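Local coordinates for spike protein P5 (Enterobacteria phage PRD1, PDB 1YQ5) that forms, together with P31 and P2, the spike complexes at the five-fold vertices of the phage capsid and is essential for infectivity, at residues T4-L9 with G41-K46; N24-D28 with L78-K82; S58-T64 with S104-N110. All blocks are in the same frame, centred on the assembly; numbering follows the deposited sequence.

The three contacts sample different parts of the C-terminal domain, a two-sheet jelly-roll of the C1q/TNF type. Interaction 3 is the buried one: two neighbouring strands of one sheet joined by backbone hydrogen bonds, with faces turned to the second sheet and to other subunits. Interaction 1, partly buried, instead bridges the sheets near one edge, where leucine packing gives way to a carboxylate gripping a turn. Interaction 2 lies at the surface and pins a loop to the outer side of the second sheet by salt bridges and water. Interaction 3 touches both others, through L44 against Y61 and V81 against L105, while 4-9/41-46 and 24-28/78-82 stay about 10 Å apart at their nearest atoms.

Interaction 1: residues T4-L9 with G41-K46; sequences TDALSL and GTGLTK
L7 and L44 meet CB to CB at 4.0 Å where the two sheets of the jelly-roll come together, strand 5-9 belonging to one sheet and strand 44-46 to the other. The strand segments run 26° apart with axes 6.4 Å from each other, too far for sheet pairing, and side chains fill the gap. From CB, which also lies beside L44 O, the L7 chain turns with CG anti to the backbone N (chi1 -179°). CG stays near that carbonyl, and CD2 reaches on to the T45-K46 peptide, 3.4 Å from K46 N. L44 answers with CD1 against the backbone of A6, and I51 touches both leucines. Further along, L9 CD2 packs on the aliphatic part of K46, whose extended chain carries NZ on to A34 O and T36 OG1. At the other end D5 grips the turn 41-43. Its OD1 accepts from T4 OG1 and forms a salt bridge with K57, a pairing likely to favour the ionised acid. The other oxygen, OD2, accepts from a water that in turn accepts from T42 N. On its anti side, D5 OD2 also receives G43 N at 2.6 Å, in a bond bent to 134° at the hydrogen.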
loop_
_atom_site.group_PDB
_atom_site.type_symbol
_atom_site.label_atom_id
_atom_site.label_comp_id
_atom_site.label_asym_id
_atom_site.label_seq_id
_atom_site.Cartn_x
_atom_site.Cartn_y
_atom_site.Cartn_z
ATOM N N THR A 4 5.603 -16.340 -9.705
ATOM C CA THR A 4 6.120 -17.681 -9.447
ATOM C C THR A 4 5.681 -18.231 -8.096
ATOM O O THR A 4 5.453 -19.434 -7.950
ATOM C CB THR A 4 7.656 -17.693 -9.494
ATOM O OG1 THR A 4 8.169 -16.857 -8.452
ATOM C CG2 THR A 4 8.150 -17.170 -10.839
ATOM N N ASP A 5 5.566 -17.352 -7.107
ATOM C CA ASP A 5 5.166 -17.772 -5.773
ATOM C C ASP A 5 4.251 -16.758 -5.116
ATOM O O ASP A 5 4.436 -15.550 -5.261
ATOM C CB ASP A 5 6.397 -17.979 -4.891
ATOM C CG ASP A 5 7.401 -18.921 -5.515
ATOM O OD1 ASP A 5 8.192 -18.469 -6.368
ATOM O OD2 ASP A 5 7.384 -20.113 -5.158
ATOM N N ALA A 6 3.264 -17.263 -4.387
ATOM C CA ALA A 6 2.317 -16.404 -3.691
ATOM C C ALA A 6 1.570 -17.212 -2.650
ATOM O O ALA A 6 1.441 -18.435 -2.763
ATOM C CB ALA A 6 1.330 -15.786 -4.682
ATOM N N LEU A 7 1.084 -16.523 -1.628
ATOM C CA LEU A 7 0.327 -17.164 -0.566
ATOM C C LEU A 7 -0.641 -16.135 0.001
ATOM O O LEU A 7 -0.243 -15.028 0.341
ATOM C CB LEU A 7 1.267 -17.660 0.534
ATOM C CG LEU A 7 0.592 -18.381 1.702
ATOM C CD1 LEU A 7 -0.077 -19.640 1.179
ATOM C CD2 LEU A 7 1.622 -18.737 2.772
ATOM N N SER A 8 -1.915 -16.503 0.078
ATOM C CA SER A 8 -2.940 -15.618 0.613
ATOM C C SER A 8 -3.624 -16.357 1.757
ATOM O O SER A 8 -4.087 -17.487 1.591
ATOM C CB SER A 8 -3.944 -15.253 -0.485
ATOM O OG SER A 8 -4.862 -14.274 -0.026
ATOM N N LEU A 9 -3.680 -15.715 2.919
ATOM C CA LEU A 9 -4.262 -16.332 4.099
ATOM C C LEU A 9 -5.363 -15.506 4.748
ATOM O O LEU A 9 -5.385 -14.277 4.648
ATOM C CB LEU A 9 -3.171 -16.569 5.148
ATOM C CG LEU A 9 -1.858 -17.221 4.710
ATOM C CD1 LEU A 9 -0.838 -17.107 5.831
ATOM C CD2 LEU A 9 -2.101 -18.677 4.340
ATOM N N GLY A 41 2.879 -21.901 -6.383
ATOM C CA GLY A 41 4.248 -22.360 -6.231
ATOM C C GLY A 41 4.480 -22.880 -4.825
ATOM O O GLY A 41 3.529 -23.127 -4.087
ATOM N N THR A 42 5.743 -23.033 -4.443
ATOM C CA THR A 42 6.077 -23.544 -3.123
ATOM C C THR A 42 7.082 -22.669 -2.382
ATOM O O THR A 42 7.585 -23.057 -1.325
ATOM C CB THR A 42 6.675 -24.953 -3.229
ATOM O OG1 THR A 42 7.825 -24.908 -4.082
ATOM C CG2 THR A 42 5.664 -25.923 -3.819
ATOM N N GLY A 43 7.369 -21.493 -2.925
ATOM C CA GLY A 43 8.335 -20.609 -2.293
ATOM C C GLY A 43 7.860 -19.900 -1.039
ATOM O O GLY A 43 8.677 -19.481 -0.216
ATOM N N LEU A 44 6.547 -19.764 -0.888
ATOM C CA LEU A 44 5.965 -19.093 0.271
ATOM C C LEU A 44 4.999 -20.024 0.986
ATOM O O LEU A 44 3.999 -20.450 0.411
ATOM C CB LEU A 44 5.230 -17.829 -0.174
ATOM C CG LEU A 44 6.117 -16.714 -0.731
ATOM C CD1 LEU A 44 5.273 -15.722 -1.530
ATOM C CD2 LEU A 44 6.824 -16.019 0.423
ATOM N N THR A 45 5.298 -20.331 2.245
ATOM C CA THR A 45 4.460 -21.233 3.023
ATOM C C THR A 45 4.200 -20.708 4.434
ATOM O O THR A 45 5.067 -20.073 5.039
ATOM C CB THR A 45 5.129 -22.606 3.129
ATOM O OG1 THR A 45 6.414 -22.454 3.738
ATOM C CG2 THR A 45 5.320 -23.213 1.743
ATOM N N LYS A 46 3.009 -20.980 4.957
ATOM C CA LYS A 46 2.649 -20.538 6.298
ATOM C C LYS A 46 3.332 -21.401 7.351
ATOM O O LYS A 46 3.570 -22.590 7.134
ATOM C CB LYS A 46 1.129 -20.598 6.487
ATOM C CG LYS A 46 0.524 -21.995 6.346
ATOM C CD LYS A 46 -1.003 -21.936 6.305
ATOM C CE LYS A 46 -1.620 -23.327 6.162
ATOM N NZ LYS A 46 -3.098 -23.259 5.956
HETATM O O HOH W 1 7.606 -22.413 -6.544
#

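Interaction 2: residues N24-D28 with L78-K82; sequences NALTD and LLRVK
A salt-bridge network of D28, R80 and K82 ties the loop between strands 5-11 and 35-40 to strand 78-82. The D28 carboxylate divides its oxygens between two basic side chains. OD1 receives R80 NH2 at 3.0 Å, and the N-H points at it fairly straight, at 161°. The donor comes from above the carboxylate plane, although OD1 itself lies in the plane of the guanidinium, and the two flat groups stand 70° apart. OD2 offers its syn lone pair to K82 NZ, also at 3.0 Å, the lysine chain being bent at chi3. Within the jelly-roll domain, strand 76-83 lies between strands 119-126 and 86-93, and the loop runs along the side of this sheet turned away from strand 100-109. L26 supplies the apolar part of the contact: its CB sits over one face of the R80 guanidinium, toward the rim and 3.5 Å from NH1, and its CD1 packs on R80 CB and CD. The arginine reaches this place through a chain bent at chi3 (76°). NH2 also makes a weak bond to L26 O, so this nitrogen serves two acceptors. One water links L26 O with R80 NH1; another accepts from R80 NE and lies 2.8 Å from D28 OD1, one of several acceptors competing for its protons. L97 of the third subunit packs on N24 and L26, and N24 ND2 rests 4.0 Å from L78 CD1.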
loop_
_atom_site.group_PDB
_atom_site.type_symbol
_atom_site.label_atom_id
_atom_site.label_comp_id
_atom_site.label_asym_id
_atom_site.label_seq_id
_atom_site.Cartn_x
_atom_site.Cartn_y
_atom_site.Cartn_z
ATOM N N ASN A 24 -2.560 -2.633 22.559
ATOM C CA ASN A 24 -1.287 -1.921 22.583
ATOM C C ASN A 24 -0.031 -2.769 22.748
ATOM O O ASN A 24 0.784 -2.508 23.627
ATOM C CB ASN A 24 -1.303 -0.871 23.695
ATOM C CG ASN A 24 -0.400 0.299 23.389
ATOM O OD1 ASN A 24 0.159 0.931 24.290
ATOM N ND2 ASN A 24 -0.258 0.604 22.112
ATOM N N ALA A 25 0.121 -3.774 21.900
ATOM C CA ALA A 25 1.290 -4.635 21.933
ATOM C C ALA A 25 1.372 -5.325 20.583
ATOM O O ALA A 25 0.347 -5.551 19.937
ATOM C CB ALA A 25 1.161 -5.670 23.048
ATOM N N LEU A 26 2.583 -5.647 20.146
ATOM C CA LEU A 26 2.743 -6.325 18.869
ATOM C C LEU A 26 3.488 -7.637 19.027
ATOM O O LEU A 26 4.717 -7.662 19.099
ATOM C CB LEU A 26 3.475 -5.427 17.867
ATOM C CG LEU A 26 2.700 -4.203 17.374
ATOM C CD1 LEU A 26 3.598 -3.383 16.454
ATOM C CD2 LEU A 26 1.434 -4.648 16.640
ATOM N N THR A 27 2.730 -8.727 19.092
ATOM C CA THR A 27 3.302 -10.061 19.223
ATOM C C THR A 27 3.106 -10.734 17.873
ATOM O O THR A 27 1.977 -10.831 17.386
ATOM C CB THR A 27 2.568 -10.882 20.308
ATOM O OG1 THR A 27 2.662 -10.202 21.567
ATOM C CG2 THR A 27 3.186 -12.270 20.440
ATOM N N ASP A 28 4.197 -11.187 17.266
ATOM C CA ASP A 28 4.119 -11.827 15.959
ATOM C C ASP A 28 3.140 -12.994 15.923
ATOM O O ASP A 28 3.043 -13.779 16.866
ATOM C CB ASP A 28 5.513 -12.258 15.507
ATOM C CG ASP A 28 6.443 -11.070 15.317
ATOM O OD1 ASP A 28 5.948 -9.997 14.910
ATOM O OD2 ASP A 28 7.660 -11.206 15.556
ATOM N N LEU A 78 -2.633 -0.704 14.862
ATOM C CA LEU A 78 -1.202 -0.679 14.590
ATOM C C LEU A 78 -0.826 -1.939 13.823
ATOM O O LEU A 78 -1.147 -3.049 14.251
ATOM C CB LEU A 78 -0.419 -0.633 15.903
ATOM C CG LEU A 78 -0.886 0.389 16.941
ATOM C CD1 LEU A 78 0.011 0.295 18.162
ATOM C CD2 LEU A 78 -0.855 1.799 16.355
ATOM N N LEU A 79 -0.150 -1.770 12.691
ATOM C CA LEU A 79 0.250 -2.920 11.888
ATOM C C LEU A 79 1.749 -2.958 11.670
ATOM O O LEU A 79 2.391 -1.919 11.508
ATOM C CB LEU A 79 -0.469 -2.909 10.537
ATOM C CG LEU A 79 -1.983 -3.130 10.583
ATOM C CD1 LEU A 79 -2.662 -1.887 11.115
ATOM C CD2 LEU A 79 -2.499 -3.454 9.185
ATOM N N ARG A 80 2.306 -4.163 11.663
ATOM C CA ARG A 80 3.737 -4.323 11.470
ATOM C C ARG A 80 4.112 -5.586 10.712
ATOM O O ARG A 80 3.554 -6.663 10.943
ATOM C CB ARG A 80 4.456 -4.335 12.823
ATOM C CG ARG A 80 5.959 -4.533 12.719
ATOM C CD ARG A 80 6.592 -4.656 14.101
ATOM N NE ARG A 80 6.349 -5.967 14.693
ATOM C CZ ARG A 80 6.468 -6.234 15.991
ATOM N NH1 ARG A 80 6.818 -5.275 16.848
ATOM N NH2 ARG A 80 6.263 -7.467 16.434
ATOM N N VAL A 81 5.069 -5.430 9.803
ATOM C CA VAL A 81 5.596 -6.530 9.010
ATOM C C VAL A 81 7.105 -6.480 9.190
ATOM O O VAL A 81 7.704 -5.405 9.122
ATOM C CB VAL A 81 5.300 -6.362 7.508
ATOM C CG1 VAL A 81 5.988 -7.472 6.721
ATOM C CG2 VAL A 81 3.803 -6.387 7.261
ATOM N N LYS A 82 7.716 -7.634 9.428
ATOM C CA LYS A 82 9.159 -7.684 9.601
ATOM C C LYS A 82 9.792 -8.742 8.717
ATOM O O LYS A 82 9.164 -9.745 8.386
ATOM C CB LYS A 82 9.522 -8.004 11.053
ATOM C CG LYS A 82 8.937 -7.054 12.077
ATOM C CD LYS A 82 9.484 -7.347 13.466
ATOM C CE LYS A 82 9.087 -8.729 13.940
ATOM N NZ LYS A 82 9.799 -9.116 15.200
HETATM O O HOH W 2 6.997 -5.481 19.813
HETATM O O HOH W 3 5.581 -8.119 12.880
#

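Interaction 3: residues S58-T64 with S104-N110; sequences SGLYQIT and SLLIYCN
Y61 CG and C109 SG both stand anti to their own carbonyl carbons (chi1 -72° and -64°), which sets the cysteine SG 4.5 Å from the centroid of the tyrosine ring in an oblique sulfur-aromatic contact. They lie on the inner face of a jelly-roll sheet, where strands 59-64 and 104-109 pair antiparallel. G59, Y61 and I63 form hydrogen-bonded pairs with C109, I107 and L105, each pair joined by two backbone bonds. The one from Y61 N to I107 O is 2.8 Å long and nearly linear at 172°. I63 CD1 meets I107 CD1 at 3.7 Å on the Y61 side, which faces L53, L120 and F122 of the second sheet. The opposite face carries L60, Q62, T64 and their partners toward the other subunits of the trimer. Here the Y108 ring runs along the G59 backbone, with L60 CD2 at its edge. Bent at chi2, Q62 crosses L106 at about a right angle and brings OE1 3.6 Å from L106 CB. S104 OG bonds S104 O of the second subunit, and within the chain T64 OG1 donates to S104 OG at 2.8 Å.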
loop_
_atom_site.group_PDB
_atom_site.type_symbol
_atom_site.label_atom_id
_atom_site.label_comp_id
_atom_site.label_asym_id
_atom_site.label_seq_id
_atom_site.Cartn_x
_atom_site.Cartn_y
_atom_site.Cartn_z
ATOM N N SER A 58 15.392 -15.234 -3.123
ATOM C CA SER A 58 15.652 -13.814 -2.902
ATOM C C SER A 58 14.940 -13.046 -4.014
ATOM O O SER A 58 14.795 -13.550 -5.126
ATOM C CB SER A 58 17.155 -13.520 -2.957
ATOM O OG SER A 58 17.828 -14.074 -1.841
ATOM N N GLY A 59 14.484 -11.835 -3.719
ATOM C CA GLY A 59 13.802 -11.062 -4.739
ATOM C C GLY A 59 12.854 -10.015 -4.188
ATOM O O GLY A 59 12.916 -9.660 -3.005
ATOM N N LEU A 60 11.974 -9.521 -5.054
ATOM C CA LEU A 60 11.006 -8.499 -4.679
ATOM C C LEU A 60 9.685 -9.143 -4.300
ATOM O O LEU A 60 9.179 -10.017 -5.012
ATOM C CB LEU A 60 10.789 -7.525 -5.838
ATOM C CG LEU A 60 11.987 -6.644 -6.201
ATOM C CD1 LEU A 60 11.711 -5.906 -7.503
ATOM C CD2 LEU A 60 12.251 -5.654 -5.066
ATOM N N TYR A 61 9.134 -8.704 -3.175
ATOM C CA TYR A 61 7.876 -9.236 -2.681
ATOM C C TYR A 61 6.838 -8.160 -2.415
ATOM O O TYR A 61 7.143 -7.129 -1.815
ATOM C CB TYR A 61 8.107 -10.019 -1.385
ATOM C CG TYR A 61 8.806 -11.340 -1.586
ATOM C CD1 TYR A 61 10.180 -11.400 -1.821
ATOM C CD2 TYR A 61 8.083 -12.532 -1.583
ATOM C CE1 TYR A 61 10.814 -12.625 -2.051
ATOM C CE2 TYR A 61 8.703 -13.752 -1.810
ATOM C CZ TYR A 61 10.065 -13.796 -2.046
ATOM O OH TYR A 61 10.663 -15.013 -2.296
ATOM N N GLN A 62 5.614 -8.409 -2.873
ATOM C CA GLN A 62 4.505 -7.492 -2.645
ATOM C C GLN A 62 3.737 -8.116 -1.490
ATOM O O GLN A 62 3.325 -9.276 -1.559
ATOM C CB GLN A 62 3.608 -7.388 -3.879
ATOM C CG GLN A 62 2.348 -6.550 -3.660
ATOM C CD GLN A 62 2.638 -5.164 -3.102
ATOM O OE1 GLN A 62 3.454 -4.419 -3.648
ATOM N NE2 GLN A 62 1.962 -4.809 -2.010
ATOM N N ILE A 63 3.548 -7.342 -0.431
ATOM C CA ILE A 63 2.884 -7.827 0.766
ATOM C C ILE A 63 1.756 -6.920 1.237
ATOM O O ILE A 63 1.877 -5.692 1.213
ATOM C CB ILE A 63 3.910 -7.948 1.905
ATOM C CG1 ILE A 63 5.035 -8.894 1.478
ATOM C CG2 ILE A 63 3.235 -8.417 3.180
ATOM C CD1 ILE A 63 6.305 -8.729 2.285
ATOM N N THR A 64 0.664 -7.537 1.674
ATOM C CA THR A 64 -0.477 -6.799 2.189
ATOM C C THR A 64 -1.082 -7.518 3.381
ATOM O O THR A 64 -1.240 -8.737 3.373
ATOM C CB THR A 64 -1.603 -6.636 1.136
ATOM O OG1 THR A 64 -1.164 -5.768 0.084
ATOM C CG2 THR A 64 -2.861 -6.043 1.785
ATOM N N SER A 104 0.504 -2.211 3.187
ATOM C CA SER A 104 0.931 -2.858 1.956
ATOM C C SER A 104 2.352 -2.432 1.673
ATOM O O SER A 104 2.700 -1.262 1.836
ATOM C CB SER A 104 0.019 -2.467 0.797
ATOM O OG SER A 104 -1.254 -3.062 0.967
ATOM N N LEU A 105 3.162 -3.385 1.230
ATOM C CA LEU A 105 4.569 -3.126 0.986
ATOM C C LEU A 105 5.166 -3.893 -0.183
ATOM O O LEU A 105 4.804 -5.039 -0.438
ATOM C CB LEU A 105 5.367 -3.514 2.235
ATOM C CG LEU A 105 4.933 -2.960 3.588
ATOM C CD1 LEU A 105 5.153 -4.011 4.671
ATOM C CD2 LEU A 105 5.714 -1.693 3.886
ATOM N N LEU A 106 6.080 -3.238 -0.888
ATOM C CA LEU A 106 6.831 -3.862 -1.969
ATOM C C LEU A 106 8.240 -3.725 -1.409
ATOM O O LEU A 106 8.738 -2.613 -1.254
ATOM C CB LEU A 106 6.726 -3.082 -3.284
ATOM C CG LEU A 106 7.723 -3.577 -4.349
ATOM C CD1 LEU A 106 7.466 -5.044 -4.634
ATOM C CD2 LEU A 106 7.604 -2.757 -5.630
ATOM N N ILE A 107 8.869 -4.848 -1.083
ATOM C CA ILE A 107 10.200 -4.821 -0.500
ATOM C C ILE A 107 11.114 -5.871 -1.108
ATOM O O ILE A 107 10.651 -6.820 -1.748
ATOM C CB ILE A 107 10.131 -5.091 1.016
ATOM C CG1 ILE A 107 9.511 -6.473 1.261
ATOM C CG2 ILE A 107 9.311 -4.016 1.704
ATOM C CD1 ILE A 107 9.495 -6.911 2.717
ATOM N N TYR A 108 12.417 -5.689 -0.910
ATOM C CA TYR A 108 13.386 -6.655 -1.399
ATOM C C TYR A 108 13.721 -7.572 -0.233
ATOM O O TYR A 108 14.014 -7.103 0.870
ATOM C CB TYR A 108 14.674 -5.985 -1.873
ATOM C CG TYR A 108 15.673 -7.005 -2.369
ATOM C CD1 TYR A 108 15.523 -7.594 -3.622
ATOM C CD2 TYR A 108 16.721 -7.439 -1.555
ATOM C CE1 TYR A 108 16.386 -8.596 -4.056
ATOM C CE2 TYR A 108 17.593 -8.443 -1.982
ATOM C CZ TYR A 108 17.415 -9.015 -3.233
ATOM O OH TYR A 108 18.256 -10.012 -3.667
ATOM N N CYS A 109 13.677 -8.876 -0.477
ATOM C CA CYS A 109 13.977 -9.849 0.564
ATOM C C CYS A 109 15.181 -10.690 0.195
ATOM O O CYS A 109 15.200 -11.339 -0.857
ATOM C CB CYS A 109 12.789 -10.794 0.786
ATOM S SG CYS A 109 11.291 -10.014 1.411
ATOM N N ASN A 110 16.189 -10.675 1.055
ATOM C CA ASN A 110 17.363 -11.496 0.826
ATOM C C ASN A 110 17.097 -12.791 1.581
ATOM O O ASN A 110 16.778 -12.765 2.770
ATOM C CB ASN A 110 18.625 -10.830 1.378
ATOM C CG ASN A 110 19.853 -11.704 1.212
ATOM O OD1 ASN A 110 20.147 -12.170 0.114
ATOM N ND2 ASN A 110 20.573 -11.932 2.302
#